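Local coordinates for protein intimin (Escherichia coli, PDB 1F00) that probably mediates adhesion of enteropathogenic E. coli to host cells by binding a receptor through the C-terminal region of its extracellular rod of Ig-like and lectin-like domains, at residues K192-Y196 with A271-Y277; L217-F221 with Y258-Q263. All blocks are in the same frame, centred on the assembly; numbering follows the deposited sequence.

Contact 1 (K192-Y196 with A271-Y277); sequences KRVTY and ASESNAY
K192-T195 is extended, with Y196 already helical; the one antiparallel bridge to A271-Y277 is the hydrogen-bonded pair V194-A276 (CA-CA 6.0 Å). V194 N donates to A276 O at 2.8 Å, but V194 O finds no amide opposite: it takes a CA-H...O contact from S274 CA (3.4 Å), the centre of an inverse gamma turn, and a hydrogen bond from W242 NE1. A second CA-H...O contact joins T195 CA to E273 O (3.3 Å). Here the short strand 192-194 enters helix 196-205 of the C-type lectin-like domain beside the start of its C-terminal strand 276-281. T195, chi1 p, is the N-cap; its OG1 accepts from D198 N, while Y196 N is satisfied across the contact by A271 O at 3.0 Å. Y196 CB meets A271 CB (3.7 Å), and the Y196 hydroxyl is hydrogen-bonded to Q245 N. Near Y277, R193 lays CG over the ring face, 3.7 Å from its centroid; R193 NH1 lies 2.8 Å from Y277 OH at an angle too poor for a hydrogen bond.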
# COMPACT_ATOMS: atom_id res chain seq x y z
N LYS A 192 -22.99 24.95 1.76
CA LYS A 192 -24.07 25.71 2.37
C LYS A 192 -25.01 24.86 3.20
O LYS A 192 -25.23 23.69 2.90
CB LYS A 192 -24.90 26.38 1.27
CG LYS A 192 -25.46 25.37 0.26
CD LYS A 192 -26.26 26.04 -0.84
CE LYS A 192 -26.66 25.03 -1.92
NZ LYS A 192 -27.47 25.68 -2.99
N ARG A 193 -25.57 25.45 4.26
CA ARG A 193 -26.55 24.74 5.07
C ARG A 193 -27.85 24.87 4.28
O ARG A 193 -28.06 25.88 3.59
CB ARG A 193 -26.70 25.37 6.45
CG ARG A 193 -25.52 25.13 7.37
CD ARG A 193 -25.78 25.72 8.75
NE ARG A 193 -24.63 25.61 9.64
CZ ARG A 193 -23.44 26.16 9.41
NH1 ARG A 193 -23.24 26.87 8.30
NH2 ARG A 193 -22.45 26.02 10.28
N VAL A 194 -28.71 23.87 4.37
CA VAL A 194 -29.96 23.88 3.63
C VAL A 194 -31.11 23.39 4.49
O VAL A 194 -30.90 22.86 5.58
CB VAL A 194 -29.85 22.96 2.39
CG1 VAL A 194 -28.78 23.49 1.45
CG2 VAL A 194 -29.51 21.52 2.81
N THR A 195 -32.34 23.58 4.01
CA THR A 195 -33.49 23.12 4.78
C THR A 195 -33.51 21.60 4.67
O THR A 195 -32.81 21.02 3.85
CB THR A 195 -34.82 23.65 4.20
OG1 THR A 195 -35.06 23.07 2.92
CG2 THR A 195 -34.78 25.17 4.07
N TYR A 196 -34.32 20.96 5.51
CA TYR A 196 -34.43 19.51 5.49
C TYR A 196 -34.92 19.04 4.12
O TYR A 196 -34.35 18.11 3.54
CB TYR A 196 -35.39 19.04 6.60
CG TYR A 196 -35.71 17.57 6.56
CD1 TYR A 196 -36.73 17.08 5.74
CD2 TYR A 196 -34.97 16.65 7.31
CE1 TYR A 196 -37.00 15.71 5.66
CE2 TYR A 196 -35.23 15.28 7.23
CZ TYR A 196 -36.25 14.82 6.41
OH TYR A 196 -36.53 13.48 6.33
N ALA A 271 -37.15 22.09 10.81
CA ALA A 271 -36.86 21.58 9.46
C ALA A 271 -37.00 22.57 8.30
O ALA A 271 -36.31 22.43 7.29
CB ALA A 271 -37.74 20.36 9.19
N SER A 272 -37.88 23.55 8.44
CA SER A 272 -38.09 24.52 7.38
C SER A 272 -37.01 25.59 7.29
O SER A 272 -37.10 26.50 6.47
CB SER A 272 -39.46 25.20 7.55
OG SER A 272 -39.51 25.95 8.75
N GLU A 273 -35.99 25.49 8.14
CA GLU A 273 -34.88 26.44 8.14
C GLU A 273 -33.59 25.75 7.70
O GLU A 273 -33.47 24.53 7.80
CB GLU A 273 -34.67 27.02 9.54
CG GLU A 273 -35.91 27.56 10.21
CD GLU A 273 -35.58 28.34 11.47
OE1 GLU A 273 -34.80 27.83 12.31
OE2 GLU A 273 -36.10 29.47 11.63
N SER A 274 -32.62 26.53 7.22
CA SER A 274 -31.34 25.96 6.79
C SER A 274 -30.43 25.83 8.01
O SER A 274 -29.45 26.56 8.17
CB SER A 274 -30.71 26.86 5.72
OG SER A 274 -30.68 28.21 6.15
N ASN A 275 -30.79 24.87 8.86
CA ASN A 275 -30.10 24.60 10.12
C ASN A 275 -29.00 23.54 10.04
O ASN A 275 -28.26 23.34 11.00
CB ASN A 275 -31.13 24.18 11.17
CG ASN A 275 -31.97 25.35 11.66
OD1 ASN A 275 -33.15 25.19 12.00
ND2 ASN A 275 -31.36 26.53 11.71
N ALA A 276 -28.88 22.85 8.91
CA ALA A 276 -27.86 21.82 8.80
C ALA A 276 -27.39 21.59 7.37
O ALA A 276 -27.98 22.10 6.43
CB ALA A 276 -28.38 20.51 9.40
N TYR A 277 -26.32 20.81 7.24
CA TYR A 277 -25.76 20.47 5.94
C TYR A 277 -26.42 19.21 5.42
O TYR A 277 -26.94 18.40 6.20
CB TYR A 277 -24.26 20.24 6.04
CG TYR A 277 -23.48 21.49 6.35
CD1 TYR A 277 -23.10 21.79 7.66
CD2 TYR A 277 -23.16 22.40 5.34
CE1 TYR A 277 -22.42 22.97 7.95
CE2 TYR A 277 -22.49 23.58 5.63
CZ TYR A 277 -22.12 23.86 6.93
OH TYR A 277 -21.45 25.03 7.21

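Contact 2 (L217-F221 with Y258-Q263); sequences LENVF and YDLVKQ
Apolar and aromatic packing of a helix against the end of a strand and its following turn defines this contact, in which no hydrogen bond passes between the segments. L217-F221 is a stretch of helix 214-224, closed by F221 N to L217 O at 3.0 Å; Y258-Q263 leaves strand 254-259 and turns into the antiparallel strand 263-270, forming a beta hairpin. Nearest CA pairs are L217 with Y258 (6.7 Å), F221 with L260 (6.1 Å) and E218 with Q263 (7.1 Å). Y258, chi1 t, packs its ring against the helix, with E218 CA over one face (3.6 Å to CZ), L217 CB 3.5 Å from CD2, and F221 CB at the ring edge, 3.4 Å from OH. L260, chi1 m and chi2 t, brings CD2 to 3.9 Å from V220 CG1 and 4.2 Å from L217 CB, and also reaches I186 and P188 of strand 184-190. Helix and two sheets of the C-type lectin-like domain thus meet around this leucine. In the hairpin, D259 OD2 accepts from V261 N (2.9 Å), an Asx turn, and also from K262 N (3.1 Å), which extends it to an Asx motif; D259 N donates to Q263 O at 2.7 Å, and Q263 N returns a weak bond to D259 O (2.6 Å). The D259 carboxylate also bonds to T238 and I239. At the more exposed end, F221, chi1 t, extends its ring to the turn. Q263 CG covers one face in a CH-pi contact, 3.5 Å from the centroid, and L260 O sits at the ring edge, 3.7 Å from F221 CD1.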
# COMPACT_ATOMS: atom_id res chain seq x y z
N LEU A 217 -24.77 7.84 11.15
CA LEU A 217 -23.62 8.75 11.07
C LEU A 217 -22.66 8.53 12.25
O LEU A 217 -21.46 8.77 12.13
CB LEU A 217 -24.08 10.21 11.03
CG LEU A 217 -24.75 10.66 9.72
CD1 LEU A 217 -24.96 12.17 9.74
CD2 LEU A 217 -23.88 10.27 8.54
N GLU A 218 -23.20 8.09 13.38
CA GLU A 218 -22.35 7.82 14.54
C GLU A 218 -21.35 6.73 14.18
O GLU A 218 -20.19 6.77 14.59
CB GLU A 218 -23.20 7.37 15.73
CG GLU A 218 -22.39 7.05 16.96
CD GLU A 218 -23.25 6.58 18.12
OE1 GLU A 218 -22.69 6.25 19.18
OE2 GLU A 218 -24.50 6.54 17.95
N ASN A 219 -21.79 5.75 13.40
CA ASN A 219 -20.90 4.67 12.99
C ASN A 219 -19.82 5.20 12.06
O ASN A 219 -18.70 4.67 12.02
CB ASN A 219 -21.69 3.53 12.34
CG ASN A 219 -22.35 2.63 13.37
OD1 ASN A 219 -21.69 2.15 14.30
ND2 ASN A 219 -23.65 2.41 13.23
N VAL A 220 -20.14 6.27 11.33
CA VAL A 220 -19.17 6.88 10.43
C VAL A 220 -18.06 7.52 11.29
O VAL A 220 -16.88 7.33 11.03
CB VAL A 220 -19.83 7.98 9.56
CG1 VAL A 220 -18.79 8.67 8.70
CG2 VAL A 220 -20.93 7.35 8.68
N PHE A 221 -18.47 8.28 12.30
CA PHE A 221 -17.52 8.94 13.21
C PHE A 221 -16.70 7.87 13.94
O PHE A 221 -15.50 8.04 14.15
CB PHE A 221 -18.28 9.80 14.23
CG PHE A 221 -17.38 10.57 15.16
CD1 PHE A 221 -16.90 11.82 14.81
CD2 PHE A 221 -16.98 10.01 16.37
CE1 PHE A 221 -16.03 12.52 15.65
CE2 PHE A 221 -16.11 10.70 17.23
CZ PHE A 221 -15.63 11.96 16.86
N TYR A 258 -26.74 15.02 13.37
CA TYR A 258 -25.55 14.43 13.95
C TYR A 258 -24.43 15.23 13.30
O TYR A 258 -24.52 15.59 12.12
CB TYR A 258 -25.41 12.95 13.62
CG TYR A 258 -24.22 12.31 14.32
CD1 TYR A 258 -24.32 11.87 15.64
CD2 TYR A 258 -23.00 12.18 13.67
CE1 TYR A 258 -23.22 11.31 16.30
CE2 TYR A 258 -21.89 11.63 14.31
CZ TYR A 258 -22.01 11.19 15.62
OH TYR A 258 -20.91 10.64 16.24
N ASP A 259 -23.39 15.51 14.06
CA ASP A 259 -22.28 16.31 13.57
C ASP A 259 -21.06 15.43 13.34
O ASP A 259 -20.51 14.87 14.29
CB ASP A 259 -21.99 17.40 14.62
CG ASP A 259 -21.13 18.52 14.08
OD1 ASP A 259 -21.43 19.69 14.41
OD2 ASP A 259 -20.16 18.24 13.35
N LEU A 260 -20.63 15.32 12.08
CA LEU A 260 -19.49 14.50 11.74
C LEU A 260 -18.16 15.04 12.27
O LEU A 260 -17.12 14.40 12.11
CB LEU A 260 -19.41 14.30 10.22
CG LEU A 260 -20.48 13.35 9.65
CD1 LEU A 260 -20.38 13.30 8.14
CD2 LEU A 260 -20.31 11.96 10.25
N VAL A 261 -18.20 16.21 12.90
CA VAL A 261 -17.00 16.78 13.50
C VAL A 261 -17.13 16.72 15.02
O VAL A 261 -16.26 16.18 15.71
CB VAL A 261 -16.76 18.26 13.10
CG1 VAL A 261 -15.67 18.86 13.99
CG2 VAL A 261 -16.31 18.34 11.64
N LYS A 262 -18.23 17.25 15.54
CA LYS A 262 -18.47 17.31 16.98
C LYS A 262 -19.35 16.20 17.57
O LYS A 262 -19.59 16.21 18.78
CB LYS A 262 -19.10 18.67 17.32
CG LYS A 262 -18.43 19.84 16.63
CD LYS A 262 -18.90 21.19 17.15
CE LYS A 262 -20.33 21.50 16.75
NZ LYS A 262 -20.65 22.93 17.05
N GLN A 263 -19.78 15.25 16.75
CA GLN A 263 -20.68 14.18 17.21
C GLN A 263 -21.95 14.98 17.56
O GLN A 263 -22.75 15.28 16.67
CB GLN A 263 -20.09 13.47 18.44
CG GLN A 263 -18.74 12.80 18.17
CD GLN A 263 -18.13 12.12 19.39
OE1 GLN A 263 -18.64 11.11 19.87
NE2 GLN A 263 -17.04 12.68 19.90

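In the fold
Both contacts belong to the C-type lectin-like domain, with centres about 17 Å apart and nearest atoms about 7 Å apart, so they do not touch. Contact 2 lies within the chain interval that contact 1 spans. Contact 1 has the more exposed residues: two main-chain bonds tie strand 192-194 and the start of helix 196-205 to strand 276-281 and the loop before it, with R193 packed on the Y277 ring; the cap stays at the helix start. Contact 2 has a larger buried share and relies on side-chain packing, its polar bonds staying within each segment or going to neighbouring strands and loops. The sheet 240-242, 254-259 and 263-270 connects them: I240 touches A276 and Y277 in contact 1 and D259 in contact 2.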